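Local coordinates for protein haloacid dehalogenase-like hydrolase (Bacteroides thetaiotaomicron, PDB 4JB3) that removes phosphate from D-ribitol 5-phosphate and D-ribitol 1-phosphate, and also dephosphorylates the riboflavin precursor 5-amino-6-(5-phospho-D-ribitylamino)uracil, using magnesium as cofactor, at residues 26-31 against 125-130; 36-41 against 104-109; 71-76 against 166-171. All blocks are in the same frame, centred on the assembly; numbering follows the deposited sequence.

Interaction 1 (26-31 against 125-130); sequences NIVFDF and HVYLLS. With NA (sodium ion), chain B.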
loop_
_atom_site.group_PDB
_atom_site.type_symbol
_atom_site.label_atom_id
_atom_site.label_comp_id
_atom_site.label_asym_id
_atom_site.label_seq_id
_atom_site.Cartn_x
_atom_site.Cartn_y
_atom_site.Cartn_z
ATOM N N ASN A 26 -15.794 2.988 8.378
ATOM C CA ASN A 26 -14.749 3.253 7.390
ATOM C C ASN A 26 -13.661 2.209 7.486
ATOM O O ASN A 26 -13.371 1.719 8.578
ATOM C CB ASN A 26 -14.102 4.620 7.625
ATOM C CG ASN A 26 -15.109 5.676 8.009
ATOM O OD1 ASN A 26 -15.921 6.116 7.186
ATOM N ND2 ASN A 26 -15.067 6.096 9.269
ATOM N N ILE A 27 -13.039 1.888 6.350
ATOM C CA ILE A 27 -11.927 0.939 6.333
ATOM C C ILE A 27 -10.793 1.560 5.548
ATOM O O ILE A 27 -11.001 2.049 4.440
ATOM C CB ILE A 27 -12.329 -0.414 5.695
ATOM C CG1 ILE A 27 -13.540 -1.010 6.416
ATOM C CG2 ILE A 27 -11.153 -1.394 5.758
ATOM C CD1 ILE A 27 -14.117 -2.261 5.760
ATOM N N VAL A 28 -9.603 1.564 6.142
ATOM C CA VAL A 28 -8.407 2.137 5.524
ATOM C C VAL A 28 -7.433 0.995 5.289
ATOM O O VAL A 28 -7.018 0.337 6.241
ATOM C CB VAL A 28 -7.765 3.205 6.439
ATOM C CG1 VAL A 28 -6.482 3.759 5.811
ATOM C CG2 VAL A 28 -8.746 4.354 6.701
ATOM N N PHE A 29 -7.083 0.753 4.026
ATOM C CA PHE A 29 -6.153 -0.306 3.650
ATOM C C PHE A 29 -4.791 0.243 3.246
ATOM O O PHE A 29 -4.695 1.281 2.588
ATOM C CB PHE A 29 -6.666 -1.050 2.410
ATOM C CG PHE A 29 -7.868 -1.916 2.644
ATOM C CD1 PHE A 29 -7.740 -3.199 3.165
ATOM C CD2 PHE A 29 -9.132 -1.457 2.297
ATOM C CE1 PHE A 29 -8.857 -4.015 3.356
ATOM C CE2 PHE A 29 -10.244 -2.259 2.476
ATOM C CZ PHE A 29 -10.109 -3.541 3.013
ATOM N N ASP A 30 -3.731 -0.482 3.587
ATOM C CA ASP A 30 -2.444 -0.299 2.936
ATOM C C ASP A 30 -2.502 -1.006 1.575
ATOM O O ASP A 30 -3.410 -1.814 1.322
ATOM C CB ASP A 30 -1.345 -0.918 3.792
ATOM C CG ASP A 30 0.043 -0.482 3.367
ATOM O OD1 ASP A 30 0.176 0.417 2.507
ATOM O OD2 ASP A 30 1.010 -1.033 3.912
ATOM N N PHE A 31 -1.552 -0.691 0.699
ATOM C CA PHE A 31 -1.465 -1.324 -0.616
ATOM C C PHE A 31 -0.550 -2.556 -0.511
ATOM O O PHE A 31 -1.039 -3.687 -0.379
ATOM C CB PHE A 31 -0.947 -0.311 -1.646
ATOM C CG PHE A 31 -0.865 -0.848 -3.051
ATOM C CD1 PHE A 31 -2.013 -1.256 -3.720
ATOM C CD2 PHE A 31 0.357 -0.946 -3.698
ATOM C CE1 PHE A 31 -1.939 -1.750 -5.012
ATOM C CE2 PHE A 31 0.435 -1.436 -4.996
ATOM C CZ PHE A 31 -0.719 -1.841 -5.647
ATOM N N HIS A 125 -17.173 3.246 3.772
ATOM C CA HIS A 125 -16.244 4.138 3.095
ATOM C C HIS A 125 -14.882 3.468 3.140
ATOM O O HIS A 125 -14.441 3.012 4.194
ATOM C CB HIS A 125 -16.196 5.510 3.772
ATOM C CG HIS A 125 -17.528 6.192 3.841
ATOM N ND1 HIS A 125 -18.107 6.805 2.751
ATOM C CD2 HIS A 125 -18.397 6.349 4.868
ATOM C CE1 HIS A 125 -19.277 7.310 3.103
ATOM N NE2 HIS A 125 -19.474 7.048 4.384
ATOM N N VAL A 126 -14.238 3.371 1.985
ATOM C CA VAL A 126 -12.979 2.658 1.874
ATOM C C VAL A 126 -11.908 3.620 1.399
ATOM O O VAL A 126 -12.100 4.346 0.414
ATOM C CB VAL A 126 -13.101 1.478 0.897
ATOM C CG1 VAL A 126 -11.755 0.798 0.686
ATOM C CG2 VAL A 126 -14.148 0.489 1.406
ATOM N N TYR A 127 -10.781 3.631 2.095
ATOM C CA TYR A 127 -9.667 4.500 1.730
ATOM C C TYR A 127 -8.378 3.728 1.652
ATOM O O TYR A 127 -8.226 2.682 2.291
ATOM C CB TYR A 127 -9.501 5.621 2.761
ATOM C CG TYR A 127 -10.746 6.433 2.964
ATOM C CD1 TYR A 127 -11.088 7.429 2.069
ATOM C CD2 TYR A 127 -11.584 6.203 4.045
ATOM C CE1 TYR A 127 -12.228 8.167 2.238
ATOM C CE2 TYR A 127 -12.732 6.941 4.231
ATOM C CZ TYR A 127 -13.045 7.929 3.320
ATOM O OH TYR A 127 -14.188 8.679 3.496
ATOM N N LEU A 128 -7.431 4.246 0.885
ATOM C CA LEU A 128 -6.086 3.696 0.880
ATOM C C LEU A 128 -5.172 4.669 1.595
ATOM O O LEU A 128 -5.292 5.886 1.424
ATOM C CB LEU A 128 -5.584 3.496 -0.551
ATOM C CG LEU A 128 -4.292 2.692 -0.726
ATOM C CD1 LEU A 128 -4.623 1.209 -0.876
ATOM C CD2 LEU A 128 -3.470 3.192 -1.914
ATOM N N LEU A 129 -4.262 4.144 2.409
ATOM C CA LEU A 129 -3.227 4.981 3.016
ATOM C C LEU A 129 -1.939 4.199 2.897
ATOM O O LEU A 129 -1.779 3.156 3.541
ATOM C CB LEU A 129 -3.553 5.292 4.481
ATOM C CG LEU A 129 -2.509 6.074 5.286
ATOM C CD1 LEU A 129 -2.348 7.490 4.749
ATOM C CD2 LEU A 129 -2.864 6.111 6.773
ATOM N N SER A 130 -1.027 4.666 2.044
ATOM C CA SER A 130 0.114 3.836 1.700
ATOM C C SER A 130 1.393 4.586 1.426
ATOM O O SER A 130 1.389 5.685 0.839
ATOM C CB SER A 130 -0.226 2.963 0.487
ATOM O OG SER A 130 0.755 1.949 0.319
HETATM NA NA NA B . 2.466 -2.740 3.837
HETATM O O HOH W 1 -15.807 8.604 5.605
HETATM O O HOH W 2 4.494 -3.954 3.823
HETATM O O HOH W 3 3.272 -1.759 5.872
#
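Asp-30 OD1 is gripped by three groups: Ser-130 OG donates to it from the other strand at 2.7 Å, almost in line with its C-O bond, Phe-31 N, next in the chain, reaches it at 2.7 Å from above the carboxylate plane, and Lys-169 NZ, also hydrogen-bonded to Leu-129 O, adds a salt bridge. CG stands anti to the backbone N (chi1 -166°), which carries the carboxylate toward Ser-130 and the metal; OD2 binds the sodium ion, 2.2 Å away. Gly-32 O, Asp-194 OD1 and two waters complete the metal's ligands. Sodium probably occupies the place of the magnesium cofactor, and Asp-30 is probably the nucleophile, as in other HAD phosphatases.

Behind this site the two strands run parallel. Their ladder alternates, Ile-27 N to His-125 O, Tyr-127 N to Ile-27 O, Phe-29 N to Tyr-127 O, then Leu-129 N to Phe-29 O, each at 2.8 to 2.9 Å. On one face of the sheet Val-28 CG1 packs 3.6 Å from Leu-129 CB. On the other, Val-126 CG1 meets the edge of the Phe-29 ring, 3.8 Å from CD2, while Ile-27 CG2 lies over one ring face, toward its rim. At the far end Asn-26 and Tyr-127 share a water, which donates to Asn-26 OD1; Asn-26 ND2 turns to Thr-189 OG1.

These are central strands of the Rossmann-like HAD sheet: strand 189-192 bonds to the other edge of 26-29, strand 158-161 lies beyond 125-130, and helix 172-182 covers the face bearing Val-28, Tyr-127 and Leu-129.

Interaction 2 (36-41 against 104-109); sequences VDIDRD and GFFNEV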
loop_
_atom_site.group_PDB
_atom_site.type_symbol
_atom_site.label_atom_id
_atom_site.label_comp_id
_atom_site.label_asym_id
_atom_site.label_seq_id
_atom_site.Cartn_x
_atom_site.Cartn_y
_atom_site.Cartn_z
ATOM N N VAL A 36 -1.880 -6.193 -2.268
ATOM C CA VAL A 36 -0.956 -6.926 -3.131
ATOM C C VAL A 36 0.209 -7.455 -2.284
ATOM O O VAL A 36 0.708 -6.744 -1.409
ATOM C CB VAL A 36 -0.408 -6.022 -4.271
ATOM C CG1 VAL A 36 0.478 -6.815 -5.204
ATOM C CG2 VAL A 36 -1.562 -5.381 -5.057
ATOM N N ASP A 37 0.634 -8.694 -2.530
ATOM C CA ASP A 37 1.768 -9.280 -1.807
ATOM C C ASP A 37 3.063 -8.534 -2.093
ATOM O O ASP A 37 3.337 -8.172 -3.242
ATOM C CB ASP A 37 2.052 -10.715 -2.262
ATOM C CG ASP A 37 0.893 -11.649 -2.084
ATOM O OD1 ASP A 37 -0.094 -11.281 -1.426
ATOM O OD2 ASP A 37 0.996 -12.784 -2.605
ATOM N N ILE A 38 3.871 -8.342 -1.053
ATOM C CA ILE A 38 5.246 -7.846 -1.197
ATOM C C ILE A 38 6.212 -9.019 -1.124
ATOM O O ILE A 38 6.057 -9.902 -0.280
ATOM C CB ILE A 38 5.617 -6.875 -0.043
ATOM C CG1 ILE A 38 4.761 -5.618 -0.087
ATOM C CG2 ILE A 38 7.105 -6.504 -0.087
ATOM C CD1 ILE A 38 4.761 -4.961 -1.418
ATOM N N ASP A 39 7.213 -9.041 -2.002
ATOM C CA ASP A 39 8.307 -9.994 -1.901
ATOM C C ASP A 39 9.607 -9.198 -1.925
ATOM O O ASP A 39 10.102 -8.831 -2.997
ATOM C CB ASP A 39 8.268 -10.994 -3.058
ATOM C CG ASP A 39 9.277 -12.130 -2.896
ATOM O OD1 ASP A 39 10.323 -11.940 -2.239
ATOM O OD2 ASP A 39 9.018 -13.230 -3.428
ATOM N N ARG A 40 10.163 -8.940 -0.745
ATOM C CA ARG A 40 11.362 -8.111 -0.644
ATOM C C ARG A 40 12.552 -8.754 -1.345
ATOM O O ARG A 40 13.367 -8.054 -1.929
ATOM C CB ARG A 40 11.725 -7.840 0.822
ATOM C CG ARG A 40 12.650 -6.633 1.008
ATOM C CD ARG A 40 13.274 -6.586 2.403
ATOM N NE ARG A 40 14.288 -7.623 2.574
ATOM C CZ ARG A 40 15.598 -7.425 2.457
ATOM N NH1 ARG A 40 16.433 -8.437 2.627
ATOM N NH2 ARG A 40 16.081 -6.220 2.185
ATOM N N ASP A 41 12.648 -10.079 -1.287
ATOM C CA ASP A 41 13.757 -10.767 -1.940
ATOM C C ASP A 41 13.695 -10.588 -3.455
ATOM O O ASP A 41 14.733 -10.450 -4.119
ATOM C CB ASP A 41 13.773 -12.251 -1.573
ATOM C CG ASP A 41 14.344 -12.506 -0.193
ATOM O OD1 ASP A 41 14.869 -11.555 0.427
ATOM O OD2 ASP A 41 14.275 -13.663 0.271
ATOM N N GLY A 104 9.245 -5.188 -9.036
ATOM C CA GLY A 104 9.824 -6.390 -8.470
ATOM C C GLY A 104 9.377 -6.650 -7.044
ATOM O O GLY A 104 9.463 -7.781 -6.568
ATOM N N PHE A 105 8.893 -5.608 -6.362
ATOM C CA PHE A 105 8.377 -5.772 -5.003
ATOM C C PHE A 105 7.101 -6.593 -4.960
ATOM O O PHE A 105 6.743 -7.124 -3.910
ATOM C CB PHE A 105 8.036 -4.412 -4.390
ATOM C CG PHE A 105 9.141 -3.794 -3.581
ATOM C CD1 PHE A 105 9.364 -4.191 -2.267
ATOM C CD2 PHE A 105 9.921 -2.784 -4.113
ATOM C CE1 PHE A 105 10.377 -3.608 -1.509
ATOM C CE2 PHE A 105 10.935 -2.199 -3.366
ATOM C CZ PHE A 105 11.158 -2.612 -2.059
ATOM N N PHE A 106 6.387 -6.670 -6.080
ATOM C CA PHE A 106 5.004 -7.148 -6.048
ATOM C C PHE A 106 4.750 -8.449 -6.777
ATOM O O PHE A 106 5.348 -8.715 -7.815
ATOM C CB PHE A 106 4.071 -6.069 -6.610
ATOM C CG PHE A 106 4.180 -4.758 -5.898
ATOM C CD1 PHE A 106 3.492 -4.543 -4.722
ATOM C CD2 PHE A 106 4.980 -3.743 -6.386
ATOM C CE1 PHE A 106 3.588 -3.329 -4.050
ATOM C CE2 PHE A 106 5.089 -2.542 -5.709
ATOM C CZ PHE A 106 4.392 -2.338 -4.542
ATOM N N ASN A 107 3.845 -9.252 -6.227
ATOM C CA ASN A 107 3.308 -10.405 -6.949
ATOM C C ASN A 107 2.028 -9.948 -7.634
ATOM O O ASN A 107 1.498 -8.910 -7.280
ATOM C CB ASN A 107 2.990 -11.555 -5.988
ATOM C CG ASN A 107 4.229 -12.153 -5.356
ATOM O OD1 ASN A 107 5.297 -12.186 -5.965
ATOM N ND2 ASN A 107 4.089 -12.640 -4.128
ATOM N N GLU A 108 1.524 -10.697 -8.610
ATOM C CA GLU A 108 0.239 -10.336 -9.209
ATOM C C GLU A 108 -0.840 -10.349 -8.128
ATOM O O GLU A 108 -0.748 -11.115 -7.167
ATOM C CB GLU A 108 -0.128 -11.284 -10.353
ATOM C CG GLU A 108 0.740 -11.117 -11.609
ATOM C CD GLU A 108 0.449 -9.839 -12.385
ATOM O OE1 GLU A 108 -0.453 -9.070 -11.983
ATOM O OE2 GLU A 108 1.129 -9.603 -13.406
ATOM N N VAL A 109 -1.835 -9.478 -8.259
ATOM C CA VAL A 109 -2.849 -9.339 -7.210
ATOM C C VAL A 109 -3.761 -10.563 -7.144
ATOM O O VAL A 109 -4.088 -11.161 -8.176
ATOM C CB VAL A 109 -3.699 -8.053 -7.401
ATOM C CG1 VAL A 109 -4.489 -8.117 -8.688
ATOM C CG2 VAL A 109 -4.639 -7.836 -6.233
HETATM O O HOH W 4 -0.405 -10.286 -4.555
HETATM O O HOH W 5 6.371 -14.302 -3.037
#
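Phe-105 and Phe-106 turn their rings differently toward Ile-38, which lies alongside both. Ile-38 CG2 sits in the plane of the Phe-105 ring, at its edge, 3.9 Å from CD1. Phe-105 CB covers one face of the Phe-106 ring, near its rim, and Ile-38 CD1 approaches that ring obliquely, only 3.3 Å from Phe-106 CE1, which makes this a tight fit. The side chain of Ile-38 gets there by splitting its branches: CG2 stands anti to the backbone N and serves Phe-105, while CG1 (chi1 -64°) swings beside that nitrogen and carries CD1 to Phe-106.

The backbones join in a single bridge between Ile-38 and Phe-106, running in roughly opposed directions. Asp-39 N donates to Phe-105 O at 2.7 Å, and Asn-107 N makes a longer bond to Asp-37 O at 3.2 Å. Further out, the carboxylate of Asp-37 and the amide of Asn-107 stand nearly perpendicular, their planes 84° apart, and the bond from Asn-107 ND2 to Asp-37 OD2 is weak at 3.5 Å. Two waters also bridge the segments: one receives Asn-107 ND2 and donates to Asp-39 OD2, another receives Asp-37 N and donates to Glu-108 O.

Both segments fall between the first two strands of the core, where HAD enzymes of this type insert a helical cap, so the pair is consistent with the two linkers to that lid lying side by side. Asp-39 is the N-cap of helix 40-50, its OD1 accepting from Lys-42 N. Lys-42 NZ turns back to Gly-104 O and Phe-106 O, and at the end of helix 95-103 Trp-102 meets the Phe-105 ring, their planes at about 20°.

Interaction 3 (71-76 against 166-171); sequences LEEGKL and GHTKPA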
loop_
_atom_site.group_PDB
_atom_site.type_symbol
_atom_site.label_atom_id
_atom_site.label_comp_id
_atom_site.label_asym_id
_atom_site.label_seq_id
_atom_site.Cartn_x
_atom_site.Cartn_y
_atom_site.Cartn_z
ATOM N N LEU A 71 12.044 9.482 -2.340
ATOM C CA LEU A 71 11.080 9.257 -3.409
ATOM C C LEU A 71 9.685 9.036 -2.834
ATOM O O LEU A 71 8.707 9.647 -3.290
ATOM C CB LEU A 71 11.487 8.049 -4.256
ATOM C CG LEU A 71 10.474 7.631 -5.324
ATOM C CD1 LEU A 71 10.462 8.672 -6.454
ATOM C CD2 LEU A 71 10.772 6.224 -5.836
ATOM N N GLU A 72 9.582 8.215 -1.799
ATOM C CA GLU A 72 8.264 7.901 -1.246
ATOM C C GLU A 72 7.657 9.048 -0.439
ATOM O O GLU A 72 6.467 9.026 -0.125
ATOM C CB GLU A 72 8.290 6.568 -0.487
ATOM C CG GLU A 72 8.708 5.426 -1.425
ATOM C CD GLU A 72 7.990 4.117 -1.169
ATOM O OE1 GLU A 72 7.761 3.747 0.010
ATOM O OE2 GLU A 72 7.651 3.440 -2.173
ATOM N N GLU A 73 8.458 10.063 -0.135
ATOM C CA GLU A 73 7.941 11.270 0.522
ATOM C C GLU A 73 7.761 12.442 -0.439
ATOM O O GLU A 73 7.364 13.532 -0.025
ATOM C CB GLU A 73 8.842 11.676 1.688
ATOM C CG GLU A 73 8.784 10.674 2.809
ATOM C CD GLU A 73 9.705 10.974 3.964
ATOM O OE1 GLU A 73 10.455 11.978 3.917
ATOM O OE2 GLU A 73 9.675 10.193 4.938
ATOM N N GLY A 74 8.063 12.219 -1.713
ATOM C CA GLY A 74 7.907 13.261 -2.712
ATOM C C GLY A 74 9.014 14.299 -2.687
ATOM O O GLY A 74 8.896 15.334 -3.340
ATOM N N LYS A 75 10.084 14.025 -1.941
ATOM C CA LYS A 75 11.201 14.963 -1.845
ATOM C C LYS A 75 12.123 14.832 -3.045
ATOM O O LYS A 75 12.837 15.779 -3.400
ATOM C CB LYS A 75 11.957 14.744 -0.540
ATOM C CG LYS A 75 11.103 15.051 0.678
ATOM C CD LYS A 75 11.863 14.833 1.974
ATOM C CE LYS A 75 10.993 15.184 3.174
ATOM N NZ LYS A 75 11.739 15.087 4.459
ATOM N N LEU A 76 12.097 13.656 -3.657
ATOM C CA LEU A 76 12.690 13.436 -4.968
ATOM C C LEU A 76 11.569 13.078 -5.929
ATOM O O LEU A 76 10.703 12.254 -5.604
ATOM C CB LEU A 76 13.688 12.272 -4.938
ATOM C CG LEU A 76 15.046 12.470 -4.276
ATOM C CD1 LEU A 76 15.861 11.193 -4.430
ATOM C CD2 LEU A 76 15.787 13.656 -4.875
ATOM N N GLY A 166 4.096 14.120 1.576
ATOM C CA GLY A 166 5.332 14.603 2.176
ATOM C C GLY A 166 5.818 13.836 3.398
ATOM O O GLY A 166 6.776 14.262 4.054
ATOM N N HIS A 167 5.167 12.724 3.711
ATOM C CA HIS A 167 5.532 11.915 4.877
ATOM C C HIS A 167 5.276 10.462 4.549
ATOM O O HIS A 167 4.382 10.159 3.756
ATOM C CB HIS A 167 4.656 12.268 6.091
ATOM C CG HIS A 167 4.696 13.712 6.479
ATOM N ND1 HIS A 167 5.638 14.226 7.342
ATOM C CD2 HIS A 167 3.894 14.746 6.134
ATOM C CE1 HIS A 167 5.424 15.521 7.500
ATOM N NE2 HIS A 167 4.367 15.859 6.784
ATOM N N THR A 168 6.037 9.560 5.168
ATOM C CA THR A 168 5.762 8.128 5.089
ATOM C C THR A 168 5.340 7.581 6.444
ATOM O O THR A 168 5.857 8.024 7.481
ATOM C CB THR A 168 6.987 7.323 4.600
ATOM O OG1 THR A 168 8.169 7.810 5.251
ATOM C CG2 THR A 168 7.145 7.461 3.109
ATOM N N LYS A 169 4.411 6.624 6.436
ATOM C CA LYS A 169 4.087 5.858 7.640
ATOM C C LYS A 169 5.403 5.263 8.135
ATOM O O LYS A 169 6.217 4.820 7.322
ATOM C CB LYS A 169 3.101 4.732 7.311
ATOM C CG LYS A 169 1.744 5.214 6.782
ATOM C CD LYS A 169 0.798 4.019 6.597
ATOM C CE LYS A 169 1.263 3.205 5.429
ATOM N NZ LYS A 169 0.402 2.029 5.187
ATOM N N PRO A 170 5.612 5.217 9.457
ATOM C CA PRO A 170 4.627 5.457 10.516
ATOM C C PRO A 170 4.592 6.890 11.046
ATOM O O PRO A 170 4.180 7.079 12.188
ATOM C CB PRO A 170 5.095 4.501 11.616
ATOM C CG PRO A 170 6.596 4.571 11.502
ATOM C CD PRO A 170 6.879 4.700 10.012
ATOM N N ALA A 171 4.990 7.876 10.249
ATOM C CA ALA A 171 4.905 9.264 10.706
ATOM C C ALA A 171 3.459 9.615 11.042
ATOM O O ALA A 171 2.563 9.392 10.218
ATOM C CB ALA A 171 5.435 10.208 9.644
HETATM O O HOH W 6 8.025 10.666 6.990
HETATM O O HOH W 7 8.833 14.195 5.705
#
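Glu-73 and Thr-168 make a small polar contact between the helical cap and the Rossmann-like core of this HAD phosphatase, where the end of helix 66-72 comes down on the loop between helices 162-165 and 172-182. The model has its lid closed, and this is one of the places where lid and core touch. Thr-168 OG1 donates to Glu-73 OE2 at 2.8 Å, and the oxygen accepts with its anti lone pair, the one away from OE1. The glutamate chain is extended beyond CG and crosses the threonine at about a right angle. Thr-168 holds its hydroxyl between its own backbone N and carbonyl carbon (chi1 43°), which leaves the methyl CG2 to pack 3.6 Å from Glu-73 CG and 3.9 Å from Glu-72 CB.

Several groups share Glu-73 OE2: besides Thr-168 it takes Gln-69 NE2 of helix 66-72 and a water that also receives Thr-168 N. The other oxygen, Glu-73 OE1, forms a salt bridge with Lys-75 NZ at 3.4 Å. This carboxylate is therefore tied to both sides of the interface, and its surroundings would be expected to stabilise the charged form.

Gly-74, at positive phi, ends the helix in a Schellman motif, and Gly-74 N returns to Leu-71 O at 3.1 Å. The side chain of Glu-72 extends toward the metal site, its OE1 hydrogen-bonded to a glycerol, probably from the crystallisation liquor, and its OE2 to Asn-133 ND2. After Thr-168, Lys-169 sends NZ to Asp-30 OD1 and Asp-193 OD2, linking the loop to the metal site. Where the backbones come nearest, the CA of Gly-166 directs a C-H at Glu-73 O, 3.2 Å apart, with an angle of 162° at the hydrogen.

How the interactions relate
Interaction 1 is the buried core, two central strands joined by a regular backbone ladder and ending at the metal. Interactions 2 and 3 are partly buried and irregular, one mixing aromatic packing with backbone bonds and waters, the other centred on a single buried carboxylate. Interaction 2 joins two segments that both lie between the strands of interaction 1, whereas interaction 3 crosses from the probable cap, at the end of helix 66-72, to a loop of the core. Both touch interaction 1: Phe-31 packs on Phe-106, 3.8 Å between CE2 and CE1, and Lys-169 NZ forms a salt bridge with Asp-30 OD1 at 3.1 Å. Interactions 2 and 3 stay about 7 Å apart at their nearest atoms.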